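Local structure of MdbA protein (Corynebacterium diphtheriae, 5C00) at residues Gly76-Asn81 / Glu200-Gln205; Asp94-Lys99 / Lys128-Lys133; Ala104-Gln109 / Gly159-Asp164; Lys175-Lys178 / Ser182-Ser185. The protein acts as a thiol-disulfide oxidoreductase of the DsbA family, probably forming disulfide bonds in exported proteins, and is essential for viability, pilus assembly, toxin production and virulence. One frame throughout, in Å; residues are numbered along the deposited sequence.

Contact 1. Residues Gly76-Asn81 / Glu200-Gln205; sequences GDIVVN and ETWVEQ
I78 and V80, two residues apart on strand 78-85, both point their CB toward the segment carrying W202 on the C-terminal helix 202-207, and the six-membered half of the indole reaches across to meet them. The contact between the segments is wholly apolar. CD1 of I78 lies 4.2 Å from CZ3 of W202, approaching the ring obliquely, with the two side chains crossing at about a right angle. CG2 of V80 comes at the ring edge, close to its plane, 4.5 Å from CH2 of W202. Such distances describe ordinary van der Waals contact, made by a few atoms, and the helix and strand backbones stay well apart, the CA of I78 being 8.7 Å from the CA of V203. With chi1 at 74° the long indole swings over toward the strand and spans the gap. Within the helix, CG2 of V203 covers one face of the indole, 3.5 Å above the plane and over its centre.

No hydrogen bond crosses between the segments; the indole's polar atom is served from outside. NE1 of W202 makes a weak hydrogen bond to OG1 of T65 on helix 56-74, whose M69 also touches the indole, while I47 of strand 45-52 packs against I78, V80 and W202 alike. A central sheet strand buried against helices in this way is characteristic of the thioredoxin fold, here with the last helix contributing a tryptophan to the core.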
# COMPACT_ATOMS: atom_id res chain seq x y z
N GLY A 76 -4.57 -16.65 -7.98
CA GLY A 76 -4.10 -16.35 -9.33
C GLY A 76 -5.13 -15.69 -10.24
O GLY A 76 -4.88 -15.52 -11.44
N ASP A 77 -6.25 -15.23 -9.66
CA ASP A 77 -7.37 -14.65 -10.42
C ASP A 77 -7.24 -13.16 -10.71
O ASP A 77 -7.85 -12.65 -11.67
CB ASP A 77 -8.70 -14.86 -9.68
CG ASP A 77 -9.13 -16.34 -9.62
OD1 ASP A 77 -8.87 -17.06 -10.61
OD2 ASP A 77 -9.68 -16.77 -8.58
N ILE A 78 -6.54 -12.44 -9.84
CA ILE A 78 -6.24 -11.04 -10.07
C ILE A 78 -4.79 -10.73 -9.80
O ILE A 78 -4.14 -11.42 -9.01
CB ILE A 78 -7.11 -10.13 -9.19
CG1 ILE A 78 -6.88 -10.34 -7.70
CG2 ILE A 78 -8.56 -10.41 -9.51
CD1 ILE A 78 -7.66 -9.35 -6.87
N VAL A 79 -4.29 -9.72 -10.50
CA VAL A 79 -3.00 -9.11 -10.22
C VAL A 79 -3.27 -7.68 -9.79
O VAL A 79 -3.93 -6.96 -10.52
CB VAL A 79 -2.11 -9.18 -11.45
CG1 VAL A 79 -0.83 -8.39 -11.25
CG2 VAL A 79 -1.78 -10.65 -11.70
N VAL A 80 -2.85 -7.30 -8.59
CA VAL A 80 -3.20 -5.98 -8.06
C VAL A 80 -2.07 -4.97 -8.11
O VAL A 80 -0.99 -5.14 -7.50
CB VAL A 80 -3.76 -6.05 -6.61
CG1 VAL A 80 -4.15 -4.65 -6.16
CG2 VAL A 80 -4.98 -6.95 -6.57
N ASN A 81 -2.29 -3.93 -8.88
CA ASN A 81 -1.38 -2.83 -8.89
C ASN A 81 -1.81 -1.80 -7.85
O ASN A 81 -2.72 -1.02 -8.11
CB ASN A 81 -1.32 -2.19 -10.26
CG ASN A 81 -0.93 -3.19 -11.32
OD1 ASN A 81 0.23 -3.46 -11.53
ND2 ASN A 81 -1.92 -3.77 -11.97
N GLU A 200 -17.68 -2.03 -2.49
CA GLU A 200 -17.43 -3.04 -1.45
C GLU A 200 -17.31 -4.44 -2.00
O GLU A 200 -16.76 -5.33 -1.34
CB GLU A 200 -18.52 -3.05 -0.40
CG GLU A 200 -18.52 -1.82 0.47
CD GLU A 200 -19.53 -1.91 1.61
OE1 GLU A 200 -19.77 -3.03 2.14
OE2 GLU A 200 -20.07 -0.86 1.99
N THR A 201 -17.84 -4.64 -3.20
CA THR A 201 -17.84 -5.96 -3.81
C THR A 201 -16.94 -6.02 -5.03
O THR A 201 -17.13 -6.88 -5.88
CB THR A 201 -19.28 -6.41 -4.19
OG1 THR A 201 -19.76 -5.68 -5.33
CG2 THR A 201 -20.21 -6.17 -3.05
N TRP A 202 -15.95 -5.13 -5.11
CA TRP A 202 -15.12 -5.07 -6.29
C TRP A 202 -14.40 -6.38 -6.56
O TRP A 202 -14.18 -6.71 -7.71
CB TRP A 202 -14.15 -3.89 -6.24
CG TRP A 202 -12.98 -3.99 -5.30
CD1 TRP A 202 -12.85 -3.44 -4.08
CD2 TRP A 202 -11.74 -4.65 -5.59
NE1 TRP A 202 -11.59 -3.73 -3.56
CE2 TRP A 202 -10.89 -4.45 -4.49
CE3 TRP A 202 -11.26 -5.36 -6.69
CZ2 TRP A 202 -9.59 -4.95 -4.43
CZ3 TRP A 202 -9.95 -5.86 -6.64
CH2 TRP A 202 -9.14 -5.65 -5.51
N VAL A 203 -14.01 -7.11 -5.51
CA VAL A 203 -13.25 -8.33 -5.70
C VAL A 203 -14.17 -9.39 -6.37
O VAL A 203 -13.75 -10.06 -7.34
CB VAL A 203 -12.68 -8.86 -4.37
CG1 VAL A 203 -11.91 -10.17 -4.61
CG2 VAL A 203 -11.75 -7.82 -3.71
N GLU A 204 -15.42 -9.47 -5.91
CA GLU A 204 -16.41 -10.36 -6.57
C GLU A 204 -16.56 -9.98 -8.02
O GLU A 204 -16.62 -10.82 -8.90
CB GLU A 204 -17.81 -10.27 -5.96
CG GLU A 204 -17.96 -10.76 -4.55
CD GLU A 204 -19.33 -10.39 -3.96
OE1 GLU A 204 -19.34 -9.98 -2.78
OE2 GLU A 204 -20.37 -10.49 -4.67
N GLN A 205 -16.64 -8.69 -8.26
CA GLN A 205 -16.81 -8.16 -9.61
C GLN A 205 -15.62 -8.52 -10.47
O GLN A 205 -15.79 -8.87 -11.62
CB GLN A 205 -16.95 -6.66 -9.59
CG GLN A 205 -18.23 -6.16 -8.95
CD GLN A 205 -18.47 -4.68 -9.19
OE1 GLN A 205 -18.42 -4.20 -10.34
NE2 GLN A 205 -18.77 -3.95 -8.12

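Contact 2. Residues Asp94-Lys99 / Lys128-Lys133; sequences DGNSTK and KNIYGK
N96, in the first turn of helix 96-109, lays its side chain against Y131 and I130 where helix 127-130 gives way to a turn. Its CG is anti to the backbone N (chi1 -175°), which carries the amide across to the tyrosine. In the van der Waals part of the contact, ND2 of N96 stands at the ring edge, 3.4 Å from CD1 of Y131. CB of N96 lies instead above the CD1-CE1 side of the ring, off its plane, 3.7 Å from CE1 of Y131. Amide and ring planes are turned 63° from each other, so the two flat groups do not stack. On the other branch of the amide, OD1 of N96 lies 3.6 Å from the methyl CG2 of I130, a buried side chain that also packs on F139 of helix 136-145.

The polar link between the segments runs through water. One water molecule donates to OD1 of N96 at 2.7 Å and accepts a weak, longer bond from the backbone N of G132 at 3.3 Å. The NH2 end is held by a hydrogen bond from ND2 of N96 to OG of S54, which also bonds OG of S97 and touches Y131, thus serving both segments. Within the turn, NZ of K133 bonds O of Y131 at 3.0 Å, with a C=O...N angle of 160°.

These helices probably belong to the helical region inserted into the thioredoxin fold, as in DsbA-like proteins. The two partners are consistent with the modelled orientation of the amide, and one asparagine with a bridging water joins the segments without a direct hydrogen bond.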
# COMPACT_ATOMS: atom_id res chain seq x y z
N ASP A 94 6.04 16.03 1.95
CA ASP A 94 6.60 15.32 3.11
C ASP A 94 5.66 15.32 4.33
O ASP A 94 6.11 15.45 5.47
CB ASP A 94 7.98 15.89 3.46
CG ASP A 94 8.79 14.98 4.35
OD1 ASP A 94 8.49 13.80 4.54
OD2 ASP A 94 9.80 15.43 4.86
N GLY A 95 4.37 15.12 4.08
CA GLY A 95 3.45 14.91 5.19
C GLY A 95 3.22 13.46 5.48
O GLY A 95 3.96 12.59 5.11
N ASN A 96 2.14 13.20 6.21
CA ASN A 96 1.90 11.87 6.68
C ASN A 96 1.75 10.91 5.51
O ASN A 96 2.21 9.82 5.58
CB ASN A 96 0.62 11.85 7.49
CG ASN A 96 0.38 10.51 8.12
OD1 ASN A 96 1.03 10.16 9.11
ND2 ASN A 96 -0.51 9.72 7.55
N SER A 97 1.05 11.31 4.43
CA SER A 97 0.81 10.39 3.31
C SER A 97 2.15 10.00 2.66
O SER A 97 2.37 8.84 2.27
CB SER A 97 -0.12 11.07 2.26
OG SER A 97 -1.42 11.38 2.82
N THR A 98 3.05 10.95 2.56
CA THR A 98 4.38 10.65 2.01
C THR A 98 5.23 9.82 2.95
O THR A 98 5.89 8.89 2.52
CB THR A 98 5.14 11.92 1.59
OG1 THR A 98 4.36 12.62 0.63
CG2 THR A 98 6.54 11.52 0.96
N LYS A 99 5.25 10.19 4.22
CA LYS A 99 6.03 9.41 5.20
C LYS A 99 5.60 7.94 5.28
O LYS A 99 6.43 7.01 5.22
CB LYS A 99 5.98 10.08 6.57
CG LYS A 99 6.83 11.31 6.67
CD LYS A 99 6.70 11.95 8.05
CE LYS A 99 7.75 13.05 8.23
NZ LYS A 99 7.45 14.25 7.41
N LYS A 128 -5.65 6.85 12.18
CA LYS A 128 -6.07 7.97 13.05
C LYS A 128 -5.16 8.27 14.21
O LYS A 128 -5.09 9.41 14.64
CB LYS A 128 -7.53 7.80 13.48
CG LYS A 128 -8.52 8.36 12.46
CD LYS A 128 -8.09 8.21 10.98
CE LYS A 128 -8.41 9.44 10.13
NZ LYS A 128 -7.38 9.74 9.07
N ASN A 129 -4.42 7.28 14.72
CA ASN A 129 -3.43 7.44 15.80
C ASN A 129 -2.03 7.83 15.34
O ASN A 129 -1.23 8.36 16.09
CB ASN A 129 -3.37 6.13 16.60
CG ASN A 129 -4.69 5.82 17.23
OD1 ASN A 129 -5.25 6.67 17.90
ND2 ASN A 129 -5.25 4.63 16.93
N ILE A 130 -1.74 7.56 14.09
CA ILE A 130 -0.46 7.80 13.50
C ILE A 130 -0.42 9.23 12.97
O ILE A 130 0.59 9.92 13.08
CB ILE A 130 -0.28 6.85 12.31
CG1 ILE A 130 0.02 5.46 12.80
CG2 ILE A 130 0.83 7.31 11.32
CD1 ILE A 130 -0.07 4.42 11.70
N TYR A 131 -1.52 9.64 12.37
CA TYR A 131 -1.59 10.84 11.55
C TYR A 131 -1.13 12.08 12.34
O TYR A 131 -1.74 12.47 13.32
CB TYR A 131 -3.03 11.03 11.05
CG TYR A 131 -3.13 12.19 10.07
CD1 TYR A 131 -2.78 12.02 8.75
CD2 TYR A 131 -3.52 13.46 10.51
CE1 TYR A 131 -2.81 13.09 7.85
CE2 TYR A 131 -3.56 14.54 9.62
CZ TYR A 131 -3.18 14.33 8.29
OH TYR A 131 -3.22 15.37 7.40
N GLY A 132 -0.06 12.69 11.88
CA GLY A 132 0.48 13.90 12.55
C GLY A 132 1.29 13.67 13.81
O GLY A 132 1.73 14.64 14.45
N LYS A 133 1.36 12.41 14.27
CA LYS A 133 2.02 12.09 15.50
C LYS A 133 3.30 11.35 15.24
O LYS A 133 4.24 11.50 16.00
CB LYS A 133 1.06 11.37 16.48
CG LYS A 133 -0.19 12.24 16.61
CD LYS A 133 -1.26 11.77 17.55
CE LYS A 133 -2.48 12.66 17.34
NZ LYS A 133 -3.10 12.42 15.99
O HOH W 1 2.77 11.69 10.46

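Contact 3. Residues Ala104-Gln109 / Gly159-Asp164; sequences ALAVAQ and GGAKED
A106 and A161 meet methyl to methyl, their CB atoms 4.0 Å apart, at the place where helix 96-109 passes the turn that starts helix 162-180. The same CB of A161 is also 4.0 Å from the backbone N of A106, and the CA atoms of A106 and A161 are 5.6 Å apart, a close approach of backbones made possible by the small side chains on both sides. L105 completes the first shell. A chi1 of -177° sets its branched end alongside the turn, with CD2 of L105 4.0 Å from the carbonyl O of A161 and 4.3 Å from CB of A161. CD2 of L105 also reaches the first turn of the second helix, lying 4.3 Å from the carbonyl C of D164.

The next shell fixes the position of A161. It occupies the N-cap position of helix 162-180, two residues after G159, whose positive phi closes helix 150-158 in a Schellman motif. The backbone N of K162 bonds O of G159 at 3.0 Å, closing the turn around A161. Further out, L105 packs on F165 and F168 of helix 162-180, and A106 on K155 and I156 of helix 150-158, so beyond the shared contact with A161 the two side chains have different further neighbours. All three helices probably lie in the helical region inserted into the thioredoxin fold, as in DsbA-like proteins.

No hydrogen bond joins the two segments. Their cohesion is therefore packing of methyls on one another and on backbone atoms, while K162, its CB turned away, has its buried ammonium paired with D94 and D136.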
# COMPACT_ATOMS: atom_id res chain seq x y z
N ALA A 104 6.38 2.30 3.48
CA ALA A 104 5.81 1.09 2.94
C ALA A 104 6.52 0.72 1.64
O ALA A 104 6.80 -0.47 1.42
CB ALA A 104 4.32 1.23 2.73
N LEU A 105 6.80 1.72 0.78
CA LEU A 105 7.60 1.46 -0.44
C LEU A 105 8.95 0.87 -0.17
O LEU A 105 9.34 -0.08 -0.87
CB LEU A 105 7.74 2.69 -1.31
CG LEU A 105 8.50 2.49 -2.65
CD1 LEU A 105 7.79 1.51 -3.59
CD2 LEU A 105 8.55 3.87 -3.31
N ALA A 106 9.68 1.40 0.83
CA ALA A 106 10.99 0.85 1.21
C ALA A 106 10.89 -0.64 1.55
O ALA A 106 11.76 -1.43 1.21
CB ALA A 106 11.60 1.65 2.35
N VAL A 107 9.86 -1.05 2.27
CA VAL A 107 9.64 -2.45 2.54
C VAL A 107 9.35 -3.26 1.29
O VAL A 107 9.94 -4.30 1.08
CB VAL A 107 8.48 -2.64 3.57
CG1 VAL A 107 8.40 -4.11 3.98
CG2 VAL A 107 8.69 -1.77 4.81
N ALA A 108 8.46 -2.79 0.43
CA ALA A 108 8.18 -3.50 -0.81
C ALA A 108 9.41 -3.66 -1.73
O ALA A 108 9.61 -4.71 -2.31
CB ALA A 108 7.11 -2.78 -1.57
N GLN A 109 10.21 -2.62 -1.79
CA GLN A 109 11.45 -2.63 -2.58
C GLN A 109 12.41 -3.75 -2.15
O GLN A 109 13.21 -4.27 -2.95
CB GLN A 109 12.12 -1.23 -2.43
CG GLN A 109 13.58 -1.15 -2.87
CD GLN A 109 13.74 -1.40 -4.36
OE1 GLN A 109 12.75 -1.37 -5.11
NE2 GLN A 109 14.96 -1.68 -4.80
N GLY A 159 14.67 8.43 4.99
CA GLY A 159 13.75 8.81 3.90
C GLY A 159 14.23 8.42 2.52
O GLY A 159 13.93 9.11 1.51
N GLY A 160 14.99 7.33 2.47
CA GLY A 160 15.58 6.84 1.23
C GLY A 160 14.65 6.52 0.08
O GLY A 160 15.06 6.64 -1.07
N ALA A 161 13.40 6.11 0.36
CA ALA A 161 12.50 5.83 -0.72
C ALA A 161 11.56 7.02 -1.02
O ALA A 161 10.66 6.88 -1.83
CB ALA A 161 11.69 4.56 -0.44
N LYS A 162 11.77 8.18 -0.41
CA LYS A 162 10.82 9.29 -0.58
C LYS A 162 10.83 9.87 -1.96
O LYS A 162 9.80 10.14 -2.56
CB LYS A 162 11.06 10.40 0.44
CG LYS A 162 10.66 9.99 1.86
CD LYS A 162 10.57 11.21 2.76
CE LYS A 162 10.29 10.84 4.20
NZ LYS A 162 10.59 11.97 5.09
N GLU A 163 12.03 10.07 -2.50
CA GLU A 163 12.11 10.65 -3.81
C GLU A 163 11.37 9.79 -4.84
O GLU A 163 10.62 10.29 -5.66
CB GLU A 163 13.58 10.89 -4.19
CG GLU A 163 14.31 11.92 -3.30
CD GLU A 163 14.75 11.39 -1.92
OE1 GLU A 163 14.68 10.15 -1.63
OE2 GLU A 163 15.18 12.24 -1.09
N ASP A 164 11.61 8.49 -4.83
CA ASP A 164 10.88 7.61 -5.75
C ASP A 164 9.40 7.49 -5.42
O ASP A 164 8.53 7.49 -6.32
CB ASP A 164 11.52 6.26 -5.82
CG ASP A 164 12.67 6.23 -6.81
OD1 ASP A 164 12.79 7.15 -7.60
OD2 ASP A 164 13.44 5.28 -6.79

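Contact 4. Residues Lys175-Lys178 / Ser182-Ser185; sequences KLEK and SVSS
The chain leaves helix 162-180, turns back and runs past its last turns in an extended conformation, bringing the CA of S182 to 4.8 Å from the CA of E177. L176 and E177 then meet the returning segment with very different side chains. L176 points its CB toward it, and its branched end lies against backbone oxygens: CD2 of L176 is 3.5 Å from O of S184, and CG of L176 is 3.7 Å from O of S182. The same CD2 of L176 touches CA of V183 at 4.0 Å, the methyl group fitting along the extended backbone. Y50, L85 and F189 of the sheet also touch this leucine.

E177 uses the aliphatic part of its chain. CG of E177 lies 3.6 Å from CG2 of V183, and the carboxylate oxygen OE2 of E177 is 3.8 Å from the same methyl. The other methyl, CG1 of V183, faces the leucine, 4.4 Å from CD2 of L176, and V183 also touches F87.

R187, just along the chain, supplies hydrogen bonds from NH1 to O of S182 and OG of S184, and the side chain of S184 lies near, without touching, the probable CxxC redox site. The segments themselves share no hydrogen bond: a leucine packs on backbone oxygens, and a glutamate chain, mainly by its CH2, on a valine methyl, so their direct cohesion is that of van der Waals packing.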
# COMPACT_ATOMS: atom_id res chain seq x y z
N LYS A 175 -2.13 9.30 -13.98
CA LYS A 175 -2.87 8.16 -14.50
C LYS A 175 -4.30 8.20 -14.03
O LYS A 175 -5.21 7.96 -14.81
CB LYS A 175 -2.21 6.81 -14.17
CG LYS A 175 -2.88 5.60 -14.79
CD LYS A 175 -2.12 4.34 -14.41
CE LYS A 175 -2.79 3.06 -14.87
NZ LYS A 175 -3.14 3.08 -16.32
N LEU A 176 -4.53 8.53 -12.76
CA LEU A 176 -5.89 8.57 -12.25
C LEU A 176 -6.68 9.71 -12.87
O LEU A 176 -7.86 9.57 -13.17
CB LEU A 176 -5.87 8.70 -10.73
CG LEU A 176 -7.22 8.67 -10.02
CD1 LEU A 176 -7.92 7.39 -10.37
CD2 LEU A 176 -7.05 8.77 -8.53
N GLU A 177 -6.03 10.85 -13.09
CA GLU A 177 -6.69 11.95 -13.79
C GLU A 177 -7.11 11.56 -15.18
O GLU A 177 -8.21 11.88 -15.59
CB GLU A 177 -5.78 13.17 -13.85
CG GLU A 177 -5.77 13.87 -12.52
CD GLU A 177 -4.71 14.92 -12.41
OE1 GLU A 177 -3.63 14.75 -13.01
OE2 GLU A 177 -4.97 15.89 -11.67
N LYS A 178 -6.22 10.89 -15.90
CA LYS A 178 -6.45 10.45 -17.27
C LYS A 178 -7.57 9.41 -17.31
O LYS A 178 -8.51 9.53 -18.11
CB LYS A 178 -5.15 9.88 -17.82
CG LYS A 178 -5.15 9.34 -19.25
CD LYS A 178 -3.91 8.45 -19.40
CE LYS A 178 -3.23 8.58 -20.75
NZ LYS A 178 -3.51 7.43 -21.65
N SER A 182 -10.40 12.91 -11.88
CA SER A 182 -9.97 13.71 -10.75
C SER A 182 -9.32 12.78 -9.73
O SER A 182 -9.46 11.56 -9.83
CB SER A 182 -11.14 14.46 -10.14
OG SER A 182 -12.09 13.59 -9.58
N VAL A 183 -8.59 13.38 -8.80
CA VAL A 183 -7.80 12.65 -7.82
C VAL A 183 -8.58 12.55 -6.52
O VAL A 183 -8.94 13.54 -5.87
CB VAL A 183 -6.41 13.30 -7.62
CG1 VAL A 183 -5.57 12.44 -6.68
CG2 VAL A 183 -5.66 13.36 -8.95
N SER A 184 -8.87 11.30 -6.15
CA SER A 184 -9.51 10.99 -4.90
C SER A 184 -9.16 9.50 -4.59
O SER A 184 -8.55 8.83 -5.41
CB SER A 184 -11.00 11.24 -4.99
OG SER A 184 -11.59 10.48 -6.02
N SER A 185 -9.55 9.01 -3.43
CA SER A 185 -9.20 7.67 -3.02
C SER A 185 -10.22 7.19 -1.97
O SER A 185 -10.81 8.03 -1.28
CB SER A 185 -7.81 7.67 -2.41
OG SER A 185 -7.82 8.47 -1.24

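From the N terminus, the chain first enters contact 1 at strand 78-85 and returns to close it at the C-terminal helix, 119 residues later, so that the other three contacts all fall within this span. Contact 2 starts on helix 96-109 and closes after helix 127-130. Contact 3 opens on the same helix before that closure and ends at the start of helix 162-180; the two therefore cross, and the D94-K162 salt bridge joins them directly. Together they tie helices 96-109 and 127-130 to the start of helix 162-180. Contact 4 follows in series, joining that helix's other end to the loop before strand 187-190, while contact 1 joins sheet and last helix.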